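Local coordinates for hypothetical protein EF2904 (Enterococcus faecalis, PDB 2AZ4) that binds two zinc ions in a metallo-beta-lactamase fold and is probably a metal-dependent hydrolase, perhaps an exonuclease acting on RNA, at residues T53-N57 against R58-E62; K117-L120 against N121-R125; E216-S219 against I220-E224; A286-L289 against L290-G294; L314-Y318 against D319-K323. One frame throughout, in Å; residues are numbered along the deposited sequence.

Interaction 1 (T53-N57 against R58-E62); sequences TLINN and RLVPE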
# COMPACT_ATOMS: atom_id res chain seq x y z
N THR A 53 -10.54 22.08 -2.61
CA THR A 53 -11.53 21.15 -3.08
C THR A 53 -11.57 19.95 -2.15
O THR A 53 -12.65 19.52 -1.73
CB THR A 53 -11.24 20.73 -4.55
OG1 THR A 53 -11.17 21.92 -5.36
CG2 THR A 53 -12.32 19.82 -5.10
N LEU A 54 -10.39 19.45 -1.80
CA LEU A 54 -10.25 18.32 -0.89
C LEU A 54 -10.71 18.66 0.52
O LEU A 54 -11.35 17.85 1.18
CB LEU A 54 -8.80 17.78 -0.88
CG LEU A 54 -8.19 17.24 -2.19
CD1 LEU A 54 -6.75 16.82 -1.93
CD2 LEU A 54 -8.99 16.08 -2.76
N ILE A 55 -10.40 19.88 0.97
CA ILE A 55 -10.84 20.37 2.27
C ILE A 55 -12.38 20.46 2.30
O ILE A 55 -13.03 19.82 3.13
CB ILE A 55 -10.14 21.73 2.62
CG1 ILE A 55 -8.69 21.48 3.05
CG2 ILE A 55 -10.89 22.48 3.72
CD1 ILE A 55 -8.54 20.64 4.30
N ASN A 56 -12.94 21.21 1.34
CA ASN A 56 -14.39 21.43 1.21
C ASN A 56 -15.20 20.14 1.10
O ASN A 56 -16.35 20.08 1.50
CB ASN A 56 -14.68 22.30 -0.02
CG ASN A 56 -14.26 23.76 0.17
OD1 ASN A 56 -13.88 24.18 1.26
ND2 ASN A 56 -14.35 24.54 -0.90
N ASN A 57 -14.60 19.11 0.53
CA ASN A 57 -15.27 17.83 0.39
C ASN A 57 -14.90 16.83 1.47
O ASN A 57 -15.26 15.65 1.38
CB ASN A 57 -15.02 17.27 -1.01
CG ASN A 57 -15.87 17.97 -2.04
OD1 ASN A 57 -17.08 17.73 -2.12
ND2 ASN A 57 -15.26 18.85 -2.84
N ARG A 58 -14.16 17.31 2.47
CA ARG A 58 -13.79 16.49 3.62
C ARG A 58 -12.93 15.28 3.25
O ARG A 58 -12.93 14.28 3.97
CB ARG A 58 -15.05 16.04 4.35
CG ARG A 58 -14.95 15.92 5.83
CD ARG A 58 -15.68 14.63 6.25
NE ARG A 58 -16.58 14.82 7.38
CZ ARG A 58 -17.27 13.83 7.95
NH1 ARG A 58 -17.18 12.58 7.49
NH2 ARG A 58 -18.05 14.10 8.97
N LEU A 59 -12.19 15.35 2.14
CA LEU A 59 -11.33 14.22 1.78
C LEU A 59 -9.97 14.28 2.48
O LEU A 59 -9.29 13.27 2.63
CB LEU A 59 -11.21 14.09 0.26
CG LEU A 59 -12.57 13.97 -0.39
CD1 LEU A 59 -12.43 14.22 -1.87
CD2 LEU A 59 -13.19 12.57 -0.13
N VAL A 60 -9.60 15.48 2.92
CA VAL A 60 -8.40 15.64 3.73
C VAL A 60 -8.82 16.47 4.93
O VAL A 60 -9.81 17.20 4.85
CB VAL A 60 -7.23 16.33 2.93
CG1 VAL A 60 -6.97 15.61 1.64
CG2 VAL A 60 -7.53 17.80 2.63
N PRO A 61 -8.10 16.36 6.06
CA PRO A 61 -8.51 17.14 7.22
C PRO A 61 -7.97 18.57 7.20
O PRO A 61 -6.97 18.84 6.54
CB PRO A 61 -7.89 16.36 8.39
CG PRO A 61 -6.61 15.81 7.82
CD PRO A 61 -6.91 15.52 6.35
N GLU A 62 -8.62 19.46 7.95
CA GLU A 62 -8.10 20.79 8.27
C GLU A 62 -6.95 20.61 9.23
O GLU A 62 -7.12 20.00 10.29
CB GLU A 62 -9.19 21.62 8.97
CG GLU A 62 -10.37 21.96 8.09
CD GLU A 62 -10.31 23.39 7.51
OE1 GLU A 62 -11.35 23.84 6.99
OE2 GLU A 62 -9.25 24.07 7.57
O HOH W 1 -11.99 18.89 5.56
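Leu54 and Ile55, in the last turn of helix 51-56, turn their carbonyl oxygens to the amides of Leu59 and Arg58, respectively, in a Schellman motif. Leu59 N gives a 2.8 Å bond to Leu54 O, in the carbonyl plane, and Arg58 N one of the same length to Ile55 O, but from well above the plane of that carbonyl. Arg58, the C-prime residue, takes positive phi (61°), which reverses the chain. Val60 N adds a weak third bond to Leu54 O. A water spans the turn, donating to both Ile55 O and Val60 O. Asn57, where helical geometry ends, folds its amide back so that ND2 reaches Thr53 O at 2.9 Å; its own backbone N meets the same oxygen from the opposite face.

The apolar side chains of Leu54, Ile55, Leu59 and Val60 pack together at the helix end. Leu54 offers CB to Val60 CG2 and CD1 to Val60 CG1, while its CD2 meets Leu59 CD1 at 4.0 Å, the two leucines crossing at about a right angle. Val60, pointing toward the helix, thus fits between Leu54 and Ile55, and also touches Met100. The end of Glu62 returns across Ile55 at about a right angle, OE1 near Ile55 CG2 and OE2 bonded to Tyr73 OH. The methyl CD1 of Ile55 is closely confined: it lies 3.3 Å from Pro61 O and only 3.4 Å from Val60 CG2, tighter than usual van der Waals contact.

Interaction 2 (K117-L120 against N121-R125); sequences KMIL and NSLNR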
# COMPACT_ATOMS: atom_id res chain seq x y z
N LYS A 117 10.12 4.37 0.00
CA LYS A 117 10.57 5.52 -0.79
C LYS A 117 10.89 5.14 -2.27
O LYS A 117 10.45 5.84 -3.20
CB LYS A 117 11.75 6.21 -0.10
CG LYS A 117 12.33 7.41 -0.85
CD LYS A 117 13.59 7.88 -0.16
CE LYS A 117 14.29 8.91 -1.04
NZ LYS A 117 15.37 9.66 -0.34
N MET A 118 11.64 4.04 -2.46
CA MET A 118 11.92 3.49 -3.79
C MET A 118 10.64 3.17 -4.57
O MET A 118 10.50 3.58 -5.73
CB MET A 118 12.73 2.19 -3.71
CG MET A 118 14.15 2.37 -3.24
SD MET A 118 15.12 0.85 -3.00
CE MET A 118 16.61 1.75 -3.09
N ILE A 119 9.76 2.38 -3.95
CA ILE A 119 8.45 2.00 -4.53
C ILE A 119 7.66 3.22 -5.01
O ILE A 119 7.22 3.29 -6.16
CB ILE A 119 7.61 1.12 -3.52
CG1 ILE A 119 8.31 -0.21 -3.21
CG2 ILE A 119 6.18 0.86 -4.00
CD1 ILE A 119 8.76 -0.96 -4.44
N LEU A 120 7.49 4.18 -4.12
CA LEU A 120 6.65 5.33 -4.34
C LEU A 120 7.18 6.15 -5.52
O LEU A 120 6.40 6.56 -6.40
CB LEU A 120 6.65 6.19 -3.08
CG LEU A 120 5.45 6.97 -2.58
CD1 LEU A 120 4.08 6.40 -3.01
CD2 LEU A 120 5.57 7.08 -1.06
N ASN A 121 8.49 6.36 -5.54
CA ASN A 121 9.11 7.15 -6.59
C ASN A 121 8.91 6.49 -7.97
O ASN A 121 8.81 7.18 -8.98
CB ASN A 121 10.59 7.41 -6.29
CG ASN A 121 10.80 8.67 -5.49
OD1 ASN A 121 10.98 8.62 -4.29
ND2 ASN A 121 10.72 9.81 -6.14
N SER A 122 8.84 5.16 -7.98
CA SER A 122 8.53 4.40 -9.19
C SER A 122 7.04 4.42 -9.52
O SER A 122 6.66 4.67 -10.67
CB SER A 122 9.00 2.95 -9.01
OG SER A 122 8.61 2.15 -10.10
N LEU A 123 6.18 4.17 -8.53
CA LEU A 123 4.74 4.32 -8.75
C LEU A 123 4.40 5.68 -9.37
O LEU A 123 3.51 5.76 -10.24
CB LEU A 123 3.93 4.09 -7.46
CG LEU A 123 3.87 2.65 -6.90
CD1 LEU A 123 3.18 2.59 -5.54
CD2 LEU A 123 3.21 1.70 -7.88
N ASN A 124 5.13 6.72 -8.96
CA ASN A 124 4.84 8.09 -9.39
C ASN A 124 5.75 8.64 -10.51
O ASN A 124 5.91 9.87 -10.65
CB ASN A 124 4.86 9.06 -8.20
CG ASN A 124 4.09 10.34 -8.49
OD1 ASN A 124 3.00 10.30 -9.06
ND2 ASN A 124 4.65 11.48 -8.10
N ARG A 125 6.32 7.75 -11.31
CA ARG A 125 7.26 8.16 -12.35
C ARG A 125 6.59 9.05 -13.41
O ARG A 125 7.24 9.91 -13.99
CB ARG A 125 7.92 6.94 -13.00
CG ARG A 125 6.92 6.04 -13.69
CD ARG A 125 7.53 4.78 -14.23
NE ARG A 125 6.53 4.04 -15.00
CZ ARG A 125 6.20 4.29 -16.27
NH1 ARG A 125 6.80 5.26 -16.95
NH2 ARG A 125 5.26 3.56 -16.85
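Ile119 and Leu123, one helical turn apart, make the close-packed side of this contact in the last turns of helix 114-123. Their side chains run side by side and point the same way, Ile119 CG2 lying 3.8 Å from Leu123 CD1. In the backbone, Leu123 N gives Ile119 O a short bond of 2.7 Å, almost straight at 175° and nearly along the C=O axis. Ile119 also packs on Ala93 and Leu123 on Phe129, and the side chain of Leu123 is about 6 Å from that of the zinc ligand His94.

The looser side is that of Lys117 and Asn121, both partly exposed and lying alongside each other; with CG anti to the backbone N (chi1 179°), the extended lysine carries NZ away to Met144 O. The C-terminal end, by contrast, is firmly held. Asn124 N closes the last turn on Leu120 O at 2.9 Å, and the buried asparagine amide is engaged beyond the helix, OD1 accepting from the amides of Phe129 and Leu130 and ND2 donating to Thr141 OG1. The whole is the helix of a beta-alpha-beta crossover, linking strands 110-113 and 145-147 beside the zinc site of the metallo-beta-lactamase fold.

Interaction 3 (E216-S219 against I220-E224); sequences EGVS and ISFPE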
# COMPACT_ATOMS: atom_id res chain seq x y z
N GLU A 216 -5.78 -1.68 11.87
CA GLU A 216 -6.63 -1.88 10.70
C GLU A 216 -7.65 -3.01 10.86
O GLU A 216 -7.45 -3.96 11.65
CB GLU A 216 -5.77 -2.13 9.45
CG GLU A 216 -5.02 -3.45 9.49
CD GLU A 216 -5.25 -4.28 8.25
OE1 GLU A 216 -4.29 -4.43 7.46
OE2 GLU A 216 -6.37 -4.80 8.05
N GLY A 217 -8.76 -2.87 10.14
CA GLY A 217 -9.81 -3.88 10.12
C GLY A 217 -10.39 -4.02 8.73
O GLY A 217 -11.61 -4.02 8.53
N VAL A 218 -9.51 -4.15 7.74
CA VAL A 218 -9.94 -4.19 6.35
C VAL A 218 -10.75 -5.46 6.02
O VAL A 218 -11.88 -5.37 5.52
CB VAL A 218 -8.76 -3.99 5.37
CG1 VAL A 218 -9.21 -4.16 3.93
CG2 VAL A 218 -8.13 -2.61 5.59
N SER A 219 -10.18 -6.63 6.33
CA SER A 219 -10.80 -7.87 5.88
C SER A 219 -12.21 -8.11 6.47
O SER A 219 -13.06 -8.71 5.81
CB SER A 219 -9.92 -9.08 6.15
OG SER A 219 -9.83 -9.33 7.55
N ILE A 220 -12.45 -7.64 7.69
CA ILE A 220 -13.78 -7.76 8.31
C ILE A 220 -14.81 -6.74 7.77
O ILE A 220 -15.98 -6.78 8.14
CB ILE A 220 -13.71 -7.64 9.84
CG1 ILE A 220 -12.92 -6.39 10.23
CG2 ILE A 220 -13.16 -8.90 10.46
CD1 ILE A 220 -13.10 -5.95 11.65
N SER A 221 -14.37 -5.82 6.91
CA SER A 221 -15.27 -4.79 6.38
C SER A 221 -16.20 -5.31 5.29
O SER A 221 -17.18 -4.66 4.96
CB SER A 221 -14.45 -3.63 5.80
OG SER A 221 -13.75 -2.97 6.82
N PHE A 222 -15.85 -6.46 4.71
CA PHE A 222 -16.53 -7.00 3.55
C PHE A 222 -16.92 -8.43 3.85
O PHE A 222 -16.05 -9.26 4.16
CB PHE A 222 -15.60 -6.94 2.33
CG PHE A 222 -15.04 -5.58 2.06
CD1 PHE A 222 -13.76 -5.24 2.51
CD2 PHE A 222 -15.79 -4.62 1.39
CE1 PHE A 222 -13.24 -3.96 2.28
CE2 PHE A 222 -15.27 -3.34 1.16
CZ PHE A 222 -14.00 -3.01 1.60
N PRO A 223 -18.24 -8.73 3.84
CA PRO A 223 -18.71 -10.10 4.08
C PRO A 223 -18.15 -11.08 3.05
O PRO A 223 -17.95 -10.72 1.89
CB PRO A 223 -20.23 -9.99 3.92
CG PRO A 223 -20.53 -8.54 4.18
CD PRO A 223 -19.35 -7.79 3.62
N GLU A 224 -17.90 -12.32 3.47
CA GLU A 224 -17.49 -13.36 2.53
C GLU A 224 -18.54 -13.49 1.42
O GLU A 224 -19.74 -13.63 1.70
CB GLU A 224 -17.27 -14.70 3.23
CG GLU A 224 -16.76 -15.80 2.30
CD GLU A 224 -16.45 -17.11 3.03
OE1 GLU A 224 -16.99 -18.16 2.62
OE2 GLU A 224 -15.67 -17.08 4.02
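Gly217 O is gripped by two hydroxyls: Ser221 OG donates to it at 2.9 Å, and Thr405 OG1 also bonds to it. With OG anti to the carbonyl carbon (chi1 -66°), Ser221 reaches back over a type I beta-turn, Val218 to Ser221, that follows strand 212-216 of the metallo-beta-lactamase fold. The turn itself is closed by Ser221 N, 2.9 Å from Val218 O, the donor standing above the carbonyl plane rather than on a lone pair. Ser221 OG is a second meeting point, since it also accepts from Leu406 N, tying the turn to the chain just after the zinc ligand His404.

At the start of the turn Val218 N bonds to Glu216 OE2 (3.2 Å), on the anti side and 30° out of the carboxylate plane. The other oxygen, OE1, is bound to His382 ND1 and Leu190 N, so both ends of this buried acid are held. Val218 in turn packs against His404, its side chain about 5 Å from a zinc ion. Outside this core, Ser219 OG turns to Ala383 O, and the Phe222 ring has Ser221 CB over one face, offset toward the rim. Ile220 CG1, in the crowded position between backbone N and carbonyl carbon, comes 3.2 Å from Gly217 O.

Interaction 4 (A286-L289 against L290-G294); sequences AALL and LEVFG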
# COMPACT_ATOMS: atom_id res chain seq x y z
N ALA A 286 10.89 -4.26 -14.28
CA ALA A 286 12.24 -4.80 -14.24
C ALA A 286 13.18 -3.83 -13.54
O ALA A 286 14.01 -4.23 -12.72
CB ALA A 286 12.75 -5.11 -15.66
N ALA A 287 13.04 -2.55 -13.86
CA ALA A 287 13.92 -1.54 -13.28
C ALA A 287 13.75 -1.41 -11.77
O ALA A 287 14.74 -1.27 -11.04
CB ALA A 287 13.70 -0.19 -13.96
N LEU A 288 12.49 -1.41 -11.31
CA LEU A 288 12.16 -1.41 -9.88
C LEU A 288 12.76 -2.63 -9.17
O LEU A 288 13.32 -2.53 -8.07
CB LEU A 288 10.63 -1.41 -9.68
CG LEU A 288 10.12 -1.26 -8.22
CD1 LEU A 288 10.76 -0.05 -7.49
CD2 LEU A 288 8.59 -1.18 -8.21
N LEU A 289 12.63 -3.78 -9.80
CA LEU A 289 13.19 -5.01 -9.25
C LEU A 289 14.70 -4.92 -9.09
O LEU A 289 15.28 -5.43 -8.09
CB LEU A 289 12.88 -6.15 -10.20
CG LEU A 289 13.10 -7.52 -9.60
CD1 LEU A 289 11.92 -7.87 -8.71
CD2 LEU A 289 13.18 -8.49 -10.73
N LEU A 290 15.33 -4.31 -10.07
CA LEU A 290 16.78 -4.14 -10.08
C LEU A 290 17.14 -3.18 -8.95
O LEU A 290 18.06 -3.44 -8.20
CB LEU A 290 17.26 -3.60 -11.43
CG LEU A 290 18.75 -3.20 -11.59
CD1 LEU A 290 19.69 -4.39 -11.29
CD2 LEU A 290 19.01 -2.63 -12.98
N GLU A 291 16.37 -2.11 -8.81
CA GLU A 291 16.65 -1.10 -7.80
C GLU A 291 16.52 -1.65 -6.37
O GLU A 291 17.41 -1.44 -5.54
CB GLU A 291 15.73 0.11 -7.99
CG GLU A 291 16.10 1.25 -7.07
CD GLU A 291 15.11 2.38 -7.11
OE1 GLU A 291 14.18 2.31 -7.94
OE2 GLU A 291 15.25 3.33 -6.30
N VAL A 292 15.43 -2.37 -6.11
CA VAL A 292 15.11 -2.91 -4.79
C VAL A 292 15.92 -4.17 -4.41
O VAL A 292 16.40 -4.29 -3.28
CB VAL A 292 13.56 -3.18 -4.68
CG1 VAL A 292 13.21 -3.90 -3.39
CG2 VAL A 292 12.79 -1.87 -4.72
N PHE A 293 16.06 -5.12 -5.34
CA PHE A 293 16.68 -6.42 -5.06
C PHE A 293 17.98 -6.73 -5.79
O PHE A 293 18.61 -7.76 -5.51
CB PHE A 293 15.69 -7.55 -5.37
CG PHE A 293 14.53 -7.62 -4.42
CD1 PHE A 293 14.74 -7.68 -3.04
CD2 PHE A 293 13.23 -7.63 -4.89
CE1 PHE A 293 13.68 -7.75 -2.17
CE2 PHE A 293 12.16 -7.68 -4.01
CZ PHE A 293 12.38 -7.75 -2.65
N GLY A 294 18.38 -5.87 -6.72
CA GLY A 294 19.53 -6.18 -7.58
C GLY A 294 19.26 -7.34 -8.54
O GLY A 294 20.20 -7.91 -9.09
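Leu289 and Phe293, four residues apart near the end of helix 283-293, meet with the leucine methyl CD1 at the ring edge, 4.0 Å from Phe293 CD2 and near the ring plane. The leucine directs CG anti to its nitrogen; with Phe293 CG beside the nitrogen (chi1 -69°), the ring leans back toward the leucine. One face of the same ring is covered by its neighbour: Val292 CG1 stands 3.8 Å above the plane, over the centre. The other branch of that valine, CG2, lies anti to the carbonyl carbon and faces back toward the preceding turn, to Leu288 CD1 at 3.9 Å, so one residue serves both the ring and that turn. Leu288 and Val292 run side by side, pointing the same way. Glu291, extended beyond CG, crosses Leu288 obliquely and brings OE1 to 4.2 Å from Leu288 CD1, a loose approach at the border with helix 114-123.

The backbone bonds are helical, Val292 N to Leu288 O and Phe293 N to Leu289 O both at 2.9 Å. Gly294, with positive phi, leaves the helix, its N still bonded to Leu290 O.

The helix forms the crossover from strand 278-282 to strand 298-300 of the parallel sheet. Leu289 and Phe293 face helix 265-274 through Val265, with Tyr170 edge-to-face to the phenylalanine, while Leu288, Glu291 and Val292 turn to helix 114-123.

Interaction 5 (L314-Y318 against D319-K323); sequences LEIPY and DTLLK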
# COMPACT_ATOMS: atom_id res chain seq x y z
N LEU A 314 19.30 -7.69 -22.27
CA LEU A 314 18.22 -8.45 -21.65
C LEU A 314 16.86 -8.04 -22.20
O LEU A 314 15.80 -8.48 -21.70
CB LEU A 314 18.29 -8.32 -20.12
CG LEU A 314 19.48 -9.06 -19.48
CD1 LEU A 314 19.61 -8.72 -17.99
CD2 LEU A 314 19.37 -10.56 -19.70
N GLU A 315 16.87 -7.22 -23.24
CA GLU A 315 15.62 -6.75 -23.82
C GLU A 315 15.13 -7.80 -24.77
O GLU A 315 15.91 -8.34 -25.55
CB GLU A 315 15.80 -5.43 -24.56
CG GLU A 315 14.47 -4.86 -25.11
CD GLU A 315 14.65 -3.64 -25.99
OE1 GLU A 315 15.74 -3.03 -25.96
OE2 GLU A 315 13.69 -3.28 -26.71
N ILE A 316 13.83 -8.08 -24.68
CA ILE A 316 13.14 -8.94 -25.64
C ILE A 316 12.18 -8.04 -26.42
O ILE A 316 11.48 -7.20 -25.83
CB ILE A 316 12.34 -10.06 -24.95
CG1 ILE A 316 13.16 -10.79 -23.86
CG2 ILE A 316 11.70 -11.02 -25.99
CD1 ILE A 316 14.36 -11.63 -24.36
N PRO A 317 12.20 -8.14 -27.76
CA PRO A 317 11.22 -7.33 -28.52
C PRO A 317 9.79 -7.76 -28.22
O PRO A 317 9.50 -8.95 -28.13
CB PRO A 317 11.57 -7.64 -29.98
CG PRO A 317 12.98 -8.20 -29.94
CD PRO A 317 13.09 -8.92 -28.64
N TYR A 318 8.91 -6.77 -28.04
CA TYR A 318 7.48 -7.03 -27.89
C TYR A 318 6.94 -8.00 -28.97
O TYR A 318 6.16 -8.92 -28.68
CB TYR A 318 6.73 -5.70 -27.93
CG TYR A 318 5.22 -5.79 -27.86
CD1 TYR A 318 4.58 -6.52 -26.86
CD2 TYR A 318 4.43 -5.10 -28.79
CE1 TYR A 318 3.18 -6.59 -26.78
CE2 TYR A 318 3.03 -5.16 -28.72
CZ TYR A 318 2.42 -5.90 -27.72
OH TYR A 318 1.06 -5.96 -27.65
N ASP A 319 7.37 -7.78 -30.21
CA ASP A 319 7.00 -8.60 -31.37
C ASP A 319 7.30 -10.09 -31.16
O ASP A 319 6.50 -10.96 -31.53
CB ASP A 319 7.72 -8.04 -32.62
CG ASP A 319 7.36 -8.76 -33.89
OD1 ASP A 319 6.15 -8.83 -34.21
OD2 ASP A 319 8.29 -9.26 -34.58
N THR A 320 8.46 -10.39 -30.55
CA THR A 320 8.83 -11.75 -30.19
C THR A 320 7.93 -12.34 -29.09
O THR A 320 7.52 -13.50 -29.16
CB THR A 320 10.33 -11.82 -29.75
OG1 THR A 320 11.13 -11.26 -30.78
CG2 THR A 320 10.78 -13.26 -29.51
N LEU A 321 7.61 -11.55 -28.08
CA LEU A 321 6.73 -12.01 -27.01
C LEU A 321 5.37 -12.42 -27.53
O LEU A 321 4.80 -13.44 -27.10
CB LEU A 321 6.57 -10.90 -25.97
CG LEU A 321 7.28 -10.92 -24.61
CD1 LEU A 321 8.48 -11.90 -24.46
CD2 LEU A 321 7.57 -9.51 -24.15
N LEU A 322 4.84 -11.62 -28.47
CA LEU A 322 3.51 -11.87 -29.00
C LEU A 322 3.42 -13.22 -29.71
O LEU A 322 2.36 -13.84 -29.72
CB LEU A 322 3.08 -10.74 -29.94
CG LEU A 322 2.76 -9.39 -29.32
CD1 LEU A 322 2.35 -8.45 -30.44
CD2 LEU A 322 1.62 -9.51 -28.26
N LYS A 323 4.53 -13.69 -30.27
CA LYS A 323 4.57 -14.97 -31.01
C LYS A 323 4.77 -16.19 -30.11
O LYS A 323 4.59 -17.32 -30.55
CB LYS A 323 5.67 -14.94 -32.08
CG LYS A 323 5.47 -13.88 -33.17
CD LYS A 323 6.66 -13.87 -34.12
CE LYS A 323 6.77 -12.56 -34.92
NZ LYS A 323 8.17 -12.36 -35.44
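Tyr318 and Leu322 pair across the first turn of helix 318-323, whose N-cap position is held by Pro317. Pro317 O accepts from Leu321 N at 3.2 Å, in the carbonyl plane, and only weakly from Thr320 N; Tyr318 O takes Leu322 N at 3.0 Å.

The tyrosine can be followed outward. Its CB lies beside Asp319 N, as successive residues must. With CG anti to the backbone N (chi1 177°), the ring is laid along the helix toward the following turn. CD1 comes near Leu322 CG, and CE1 meets Leu322 CD2 at 3.6 Å. Across the ring CE2 approaches Leu322 CD1, while CZ lies equally near both leucine methyls. The result is a CH-pi contact, with Leu322 CD1 over one face, offset toward the rim, 4.0 Å from the ring centroid and 23° off its normal. The hydroxyl at the tip passes Leu322 CD2 and is hydrogen-bonded to Asn338 ND2.

On the inner side Ile316 CG2 touches Leu321 CD1 at 3.7 Å, the two side chains crossing at about a right angle, and both residues pack on Val280 of the parallel sheet. Thr320 lies alongside the proline ring. At the outer surface Lys323 forms a salt bridge with Asp319, NZ standing 3.2 Å from OD2 and above the carboxylate plane.

In the fold
All five contacts are local and follow one another in series along the chain, none nesting or crossing. Interaction 1 ends helix 51-56 and turns the chain into the loop before strand 85-89. Interaction 2 lies in the crossover helix between strands 110-113 and 145-147, and interaction 3 closes the turn after strand 212-216 on the opposite side of the chain's centre. Interactions 4 and 5 belong to the region of the six-stranded parallel sheet, one in a crossover helix and the other starting helix 318-323. Interactions 2 and 4 alone touch, Ile119 and Ser122 packing on Leu288 and Met118 on Glu291 and Val292, which joins the zinc-binding part to that sheet's helices.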